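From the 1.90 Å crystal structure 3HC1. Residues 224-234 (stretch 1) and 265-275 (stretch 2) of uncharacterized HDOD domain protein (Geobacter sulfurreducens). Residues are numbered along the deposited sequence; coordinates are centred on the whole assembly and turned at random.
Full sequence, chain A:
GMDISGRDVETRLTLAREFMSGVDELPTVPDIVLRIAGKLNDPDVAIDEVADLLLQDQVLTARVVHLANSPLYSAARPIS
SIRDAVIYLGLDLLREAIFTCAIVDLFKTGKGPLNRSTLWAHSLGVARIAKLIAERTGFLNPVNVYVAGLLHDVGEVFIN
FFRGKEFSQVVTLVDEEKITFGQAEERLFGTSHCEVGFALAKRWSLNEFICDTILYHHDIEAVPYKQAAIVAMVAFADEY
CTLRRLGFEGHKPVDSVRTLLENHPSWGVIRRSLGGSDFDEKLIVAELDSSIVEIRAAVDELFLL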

ATOM      1  N   PRO A 224      -2.697 -18.011  -6.757  1.00 21.30           N
ATOM      2  CA  PRO A 224      -3.188 -19.215  -7.502  1.00 22.65           C
ATOM      3  C   PRO A 224      -3.786 -18.944  -8.862  1.00 22.06           C
ATOM      4  O   PRO A 224      -4.482 -19.797  -9.420  1.00 30.68           O
ATOM      5  N   TYR A 225      -3.490 -17.801  -9.435  1.00 19.02           N
ATOM      6  CA  TYR A 225      -3.899 -17.498 -10.782  1.00 19.16           C
ATOM      7  C   TYR A 225      -2.847 -16.667 -11.549  1.00 20.20           C
ATOM      8  O   TYR A 225      -1.986 -15.982 -10.977  1.00 19.25           O
ATOM      9  N   LYS A 226      -3.013 -16.670 -12.856  1.00 18.73           N
ATOM     10  CA  LYS A 226      -1.996 -16.194 -13.778  1.00 21.62           C
ATOM     11  C   LYS A 226      -2.034 -14.686 -13.895  1.00 21.37           C
ATOM     12  O   LYS A 226      -1.019 -14.043 -13.995  1.00 23.92           O
ATOM     13  N   GLN A 227      -3.219 -14.105 -13.920  1.00 18.99           N
ATOM     14  CA  GLN A 227      -3.298 -12.669 -14.058  1.00 21.25           C
ATOM     15  C   GLN A 227      -3.144 -12.046 -12.680  1.00 19.96           C
ATOM     16  O   GLN A 227      -4.124 -11.704 -12.020  1.00 21.10           O
ATOM     17  N   ALA A 228      -1.881 -11.866 -12.300  1.00 21.25           N
ATOM     18  CA  ALA A 228      -1.517 -11.423 -10.956  1.00 16.09           C
ATOM     19  C   ALA A 228      -0.579 -10.212 -10.983  1.00 14.98           C
ATOM     20  O   ALA A 228       0.265 -10.074 -10.092  1.00 18.39           O
ATOM     21  N   ALA A 229      -0.795  -9.289 -11.945  1.00 19.72           N
ATOM     22  CA  ALA A 229       0.039  -8.064 -12.152  1.00 17.44           C
ATOM     23  C   ALA A 229       0.030  -7.183 -10.944  1.00 16.02           C
ATOM     24  O   ALA A 229       1.091  -6.818 -10.475  1.00 19.11           O
ATOM     25  N   ILE A 230      -1.136  -6.880 -10.374  1.00 18.62           N
ATOM     26  CA  ILE A 230      -1.175  -5.958  -9.247  1.00 18.57           C
ATOM     27  C   ILE A 230      -0.394  -6.498  -8.057  1.00 19.05           C
ATOM     28  O   ILE A 230       0.402  -5.781  -7.487  1.00 15.46           O
ATOM     29  N   VAL A 231      -0.631  -7.754  -7.691  1.00 16.19           N
ATOM     30  CA  VAL A 231       0.018  -8.365  -6.562  1.00 18.14           C
ATOM     31  C   VAL A 231       1.533  -8.374  -6.810  1.00 20.70           C
ATOM     32  O   VAL A 231       2.316  -8.020  -5.927  1.00 17.67           O
ATOM     33  N   ALA A 232       1.927  -8.773  -8.026  1.00 16.49           N
ATOM     34  CA  ALA A 232       3.323  -8.826  -8.396  1.00 16.52           C
ATOM     35  C   ALA A 232       3.980  -7.443  -8.231  1.00 14.73           C
ATOM     36  O   ALA A 232       5.087  -7.352  -7.675  1.00 15.53           O
HETATM   37  N   MSE A 233       3.261  -6.378  -8.647  1.00 16.81           N
HETATM   38  CA  MSE A 233       3.740  -5.002  -8.537  1.00 16.65           C
HETATM   39  C   MSE A 233       3.956  -4.559  -7.102  1.00 15.64           C
HETATM   40  O   MSE A 233       4.990  -3.934  -6.752  1.00 16.61           O
ATOM     41  N   VAL A 234       2.986  -4.881  -6.269  1.00 16.11           N
ATOM     42  CA  VAL A 234       3.033  -4.474  -4.845  1.00 14.47           C
ATOM     43  C   VAL A 234       4.046  -5.340  -4.112  1.00 15.33           C
ATOM     44  O   VAL A 234       4.778  -4.820  -3.239  1.00 13.87           O
ATOM     45  N   PRO A 265      11.003 -12.414  -8.950  1.00 18.06           N
ATOM     46  CA  PRO A 265       9.983 -13.199  -9.656  1.00 20.78           C
ATOM     47  C   PRO A 265       8.775 -12.413 -10.168  1.00 16.04           C
ATOM     48  O   PRO A 265       8.057 -12.902 -11.057  1.00 18.82           O
ATOM     49  N   SER A 266       8.549 -11.217  -9.634  1.00 15.70           N
ATOM     50  CA  SER A 266       7.423 -10.411 -10.067  1.00 17.94           C
ATOM     51  C   SER A 266       7.531 -10.033 -11.544  1.00 17.66           C
ATOM     52  O   SER A 266       6.518  -9.881 -12.186  1.00 13.90           O
ATOM     53  N   TRP A 267       8.749  -9.872 -12.058  1.00 17.82           N
ATOM     54  CA  TRP A 267       8.932  -9.409 -13.427  1.00 19.53           C
ATOM     55  C   TRP A 267       8.338 -10.416 -14.400  1.00 20.00           C
ATOM     56  O   TRP A 267       7.609 -10.023 -15.271  1.00 17.28           O
ATOM     57  N   GLY A 268       8.625 -11.714 -14.221  1.00 20.39           N
ATOM     58  CA  GLY A 268       7.967 -12.761 -14.978  1.00 19.77           C
ATOM     59  C   GLY A 268       6.443 -12.818 -14.813  1.00 20.48           C
ATOM     60  O   GLY A 268       5.708 -13.083 -15.776  1.00 18.38           O
ATOM     61  N   VAL A 269       5.948 -12.530 -13.616  1.00 18.41           N
ATOM     62  CA  VAL A 269       4.506 -12.595 -13.363  1.00 16.56           C
ATOM     63  C   VAL A 269       3.787 -11.479 -14.123  1.00 17.32           C
ATOM     64  O   VAL A 269       2.714 -11.708 -14.768  1.00 15.25           O
ATOM     65  N   ILE A 270       4.420 -10.310 -14.140  1.00 17.87           N
ATOM     66  CA  ILE A 270       3.902  -9.144 -14.870  1.00 18.41           C
ATOM     67  C   ILE A 270       3.881  -9.477 -16.367  1.00 21.27           C
ATOM     68  O   ILE A 270       2.844  -9.275 -16.990  1.00 22.59           O
ATOM     69  N   ARG A 271       4.980 -10.024 -16.929  1.00 23.49           N
ATOM     70  CA  ARG A 271       4.994 -10.430 -18.344  1.00 22.21           C
ATOM     71  C   ARG A 271       3.957 -11.495 -18.720  1.00 23.47           C
ATOM     72  O   ARG A 271       3.413 -11.438 -19.803  1.00 24.69           O
ATOM     73  N   ARG A 272       3.764 -12.501 -17.884  1.00 25.22           N
ATOM     74  CA  ARG A 272       2.734 -13.502 -18.146  1.00 27.59           C
ATOM     75  C   ARG A 272       1.324 -12.852 -18.065  1.00 26.04           C
ATOM     76  O   ARG A 272       0.418 -13.289 -18.778  1.00 24.90           O
ATOM     77  N   SER A 273       1.142 -11.826 -17.222  1.00 22.44           N
ATOM     78  CA  SER A 273      -0.164 -11.165 -17.046  1.00 25.14           C
ATOM     79  C   SER A 273      -0.481 -10.155 -18.176  1.00 27.13           C
ATOM     80  O   SER A 273      -1.640  -9.922 -18.510  1.00 24.66           O
ATOM     81  N   LEU A 274       0.558  -9.535 -18.716  1.00 30.06           N
ATOM     82  CA  LEU A 274       0.451  -8.478 -19.713  1.00 30.73           C
ATOM     83  C   LEU A 274       1.215  -8.951 -20.947  1.00 32.63           C
ATOM     84  O   LEU A 274       2.363  -8.564 -21.159  1.00 31.34           O
ATOM     85  N   GLY A 275       0.563  -9.790 -21.756  1.00 34.00           N
ATOM     86  CA  GLY A 275       1.191 -10.430 -22.927  1.00 36.34           C
ATOM     87  C   GLY A 275       1.913  -9.487 -23.899  1.00 37.17           C
ATOM     88  O   GLY A 275       2.959  -9.848 -24.472  1.00 37.97           O
TER

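Helices 229-234 and 266-273 run nearly antiparallel (158° between their directions), with axes only 8.6 Å apart at closest approach. Small residues line this close approach. The CB of Ala232 points toward the second stretch and lies 3.6 Å from Val269 CG1 and 4.0 Å from Ile270 CG1. Val269, in the t rotamer, also brings CG1 to 3.9 Å from Ala228 CB, so that one methyl packs against two alanines a helical turn apart. Farther along the interface, Ala229 CB and Ser273 CB are 3.9 Å apart.

Longer side chains close one flank. Selenomethionine Met233 leaves its helix sideways, but its extended mtt conformation carries its end back to the partner: CG lies 3.7 Å from Ile270 CD1, and CE lies 4.1 Å from Leu274 CD1. Ile270 and Leu274, both mt, likewise start sideways and reach the contact through their ends.

The hydrogen bonds across the interface are accepted by backbone carbonyls of the first stretch. At one end, Ser266 points toward Ala232, and its m rotamer (chi1 -74°) places OG 2.7 Å from Ala232 O, to which it donates a hydrogen bond. At the other end, Arg272 adopts an unusual chi1 of 94°, between wells, followed by trans chi2 and chi3. This extended arm reaches the loop preceding the first helix, where NE donates a nearly linear hydrogen bond to Lys226 O (2.8 Å) at the guanidinium edge, while NH2 makes a weak one to Tyr225 O (2.9 Å). The all-t Lys226 chain meets the arginine near its base, Lys226 CG lying 3.8 Å from Arg272 CG, and the ends of the two chains then diverge.

Buried Ser273, also m, sets OG 3.0 Å from Lys226 O and 2.7 Å from Val269 O of its own helix; which carbonyl receives its proton is unsettled. Ser273 OG also lies 3.1 Å from the N of Ala228, the N-cap residue of the first helix.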

ATOM      1  CB  PRO A 224      -4.235 -19.812  -6.548  1.00 20.49           C
ATOM      2  CG  PRO A 224      -4.775 -18.620  -5.816  1.00 21.56           C
ATOM      3  CD  PRO A 224      -3.714 -17.518  -5.812  1.00 22.18           C
ATOM      4  CB  TYR A 225      -5.248 -16.766 -10.756  1.00 17.11           C
ATOM      5  CG  TYR A 225      -5.305 -15.619  -9.751  1.00 14.09           C
ATOM      6  CD1 TYR A 225      -4.779 -14.350 -10.059  1.00 19.63           C
ATOM      7  CD2 TYR A 225      -5.935 -15.774  -8.505  1.00 12.32           C
ATOM      8  CE1 TYR A 225      -4.852 -13.270  -9.147  1.00 16.61           C
ATOM      9  CE2 TYR A 225      -6.028 -14.656  -7.588  1.00 16.13           C
ATOM     10  CZ  TYR A 225      -5.482 -13.437  -7.918  1.00 13.02           C
ATOM     11  OH  TYR A 225      -5.562 -12.356  -7.045  1.00 14.37           O
ATOM     12  CB  LYS A 226      -2.251 -16.845 -15.163  1.00 21.56           C
ATOM     13  CG  LYS A 226      -1.234 -16.516 -16.239  1.00 27.18           C
ATOM     14  CD  LYS A 226      -1.724 -17.005 -17.608  1.00 30.46           C
ATOM     15  CE  LYS A 226      -0.591 -17.048 -18.609  1.00 32.50           C
ATOM     16  NZ  LYS A 226      -1.127 -16.867 -19.989  1.00 33.80           N
ATOM     17  CB  GLN A 227      -4.597 -12.282 -14.727  1.00 21.98           C
ATOM     18  CG  GLN A 227      -4.677 -12.809 -16.175  1.00 29.54           C
ATOM     19  CD  GLN A 227      -4.563 -11.709 -17.192  1.00 43.85           C
ATOM     20  OE1 GLN A 227      -3.665 -10.864 -17.109  1.00 51.61           O
ATOM     21  NE2 GLN A 227      -5.490 -11.689 -18.150  1.00 41.03           N
ATOM     22  CB  ALA A 228      -0.901 -12.618 -10.185  1.00 11.44           C
ATOM     23  CB  ALA A 229      -0.377  -7.256 -13.352  1.00 19.66           C
ATOM     24  CB  ILE A 230      -2.635  -5.565  -8.840  1.00 18.54           C
ATOM     25  CG1 ILE A 230      -3.331  -4.797 -10.002  1.00 18.22           C
ATOM     26  CG2 ILE A 230      -2.596  -4.696  -7.596  1.00 11.88           C
ATOM     27  CD1 ILE A 230      -4.838  -4.606  -9.859  1.00 26.25           C
ATOM     28  CB  VAL A 231      -0.396  -9.838  -6.304  1.00 17.12           C
ATOM     29  CG1 VAL A 231       0.225 -10.268  -4.939  1.00 11.38           C
ATOM     30  CG2 VAL A 231      -1.912 -10.025  -6.309  1.00 20.50           C
ATOM     31  CB  ALA A 232       3.464  -9.374  -9.823  1.00 14.81           C
HETATM   32  CB  MSE A 233       2.800  -4.014  -9.334  1.00 13.39           C
HETATM   33  CG  MSE A 233       3.101  -4.182 -10.857  1.00 19.93           C
HETATM   34 SE   MSE A 233       1.696  -3.355 -11.841  0.75 12.72          SE
HETATM   35  CE  MSE A 233       2.072  -4.426 -13.427  1.00 16.83           C
ATOM     36  CB  VAL A 234       1.629  -4.550  -4.206  1.00 13.67           C
ATOM     37  CG1 VAL A 234       1.659  -4.440  -2.594  1.00 11.98           C
ATOM     38  CG2 VAL A 234       0.658  -3.513  -4.870  1.00 14.85           C
ATOM     39  CB  PRO A 265       9.553 -14.242  -8.604  1.00 20.65           C
ATOM     40  CG  PRO A 265      10.078 -13.784  -7.320  1.00 22.51           C
ATOM     41  CD  PRO A 265      11.289 -12.979  -7.615  1.00 18.19           C
ATOM     42  CB  SER A 266       7.274  -9.139  -9.252  1.00 17.18           C
ATOM     43  OG  SER A 266       6.763  -9.401  -7.978  1.00 18.03           O
ATOM     44  CB  TRP A 267      10.398  -9.107 -13.769  1.00 20.30           C
ATOM     45  CG  TRP A 267      10.957  -8.053 -12.967  1.00 14.06           C
ATOM     46  CD1 TRP A 267      12.017  -8.150 -12.116  1.00 14.18           C
ATOM     47  CD2 TRP A 267      10.466  -6.715 -12.850  1.00 13.55           C
ATOM     48  NE1 TRP A 267      12.232  -6.942 -11.496  1.00 12.69           N
ATOM     49  CE2 TRP A 267      11.296  -6.043 -11.937  1.00 14.65           C
ATOM     50  CE3 TRP A 267       9.447  -5.993 -13.495  1.00 15.49           C
ATOM     51  CZ2 TRP A 267      11.121  -4.680 -11.614  1.00 19.39           C
ATOM     52  CZ3 TRP A 267       9.247  -4.673 -13.162  1.00 17.42           C
ATOM     53  CH2 TRP A 267      10.075  -4.019 -12.224  1.00 23.23           C
ATOM     54  CB  VAL A 269       4.220 -12.612 -11.833  1.00 15.72           C
ATOM     55  CG1 VAL A 269       2.722 -12.435 -11.527  1.00 14.77           C
ATOM     56  CG2 VAL A 269       4.731 -13.961 -11.275  1.00 17.17           C
ATOM     57  CB  ILE A 270       4.714  -7.864 -14.591  1.00 19.64           C
ATOM     58  CG1 ILE A 270       4.544  -7.461 -13.141  1.00 16.04           C
ATOM     59  CG2 ILE A 270       4.271  -6.700 -15.511  1.00 20.43           C
ATOM     60  CD1 ILE A 270       5.514  -6.416 -12.633  1.00 16.14           C
ATOM     61  CB  ARG A 271       6.351 -10.988 -18.799  1.00 20.27           C
ATOM     62  CG  ARG A 271       7.409  -9.972 -18.903  1.00 21.80           C
ATOM     63  CD  ARG A 271       8.582 -10.391 -19.789  1.00 20.82           C
ATOM     64  NE  ARG A 271       9.421  -9.206 -19.890  1.00 24.95           N
ATOM     65  CZ  ARG A 271      10.372  -8.853 -19.030  1.00 29.21           C
ATOM     66  NH1 ARG A 271      10.706  -9.645 -18.019  1.00 28.17           N
ATOM     67  NH2 ARG A 271      11.028  -7.711 -19.220  1.00 22.52           N
ATOM     68  CB  ARG A 272       2.864 -14.702 -17.201  1.00 27.89           C
ATOM     69  CG  ARG A 272       1.993 -14.607 -15.962  1.00 36.13           C
ATOM     70  CD  ARG A 272       2.277 -15.671 -14.910  1.00 34.67           C
ATOM     71  NE  ARG A 272       1.418 -15.482 -13.713  1.00 25.79           N
ATOM     72  CZ  ARG A 272       1.670 -16.017 -12.509  1.00 29.79           C
ATOM     73  NH1 ARG A 272       2.767 -16.741 -12.308  1.00 29.61           N
ATOM     74  NH2 ARG A 272       0.826 -15.818 -11.472  1.00 28.18           N
ATOM     75  CB  SER A 273      -0.253 -10.442 -15.679  1.00 22.99           C
ATOM     76  OG  SER A 273       0.092 -11.276 -14.567  1.00 25.05           O
ATOM     77  CB  LEU A 274       1.055  -7.173 -19.159  1.00 31.31           C
ATOM     78  CG  LEU A 274       0.478  -6.666 -17.819  1.00 36.46           C
ATOM     79  CD1 LEU A 274       1.223  -5.402 -17.287  1.00 28.64           C
ATOM     80  CD2 LEU A 274      -1.041  -6.415 -17.939  1.00 38.44           C
TER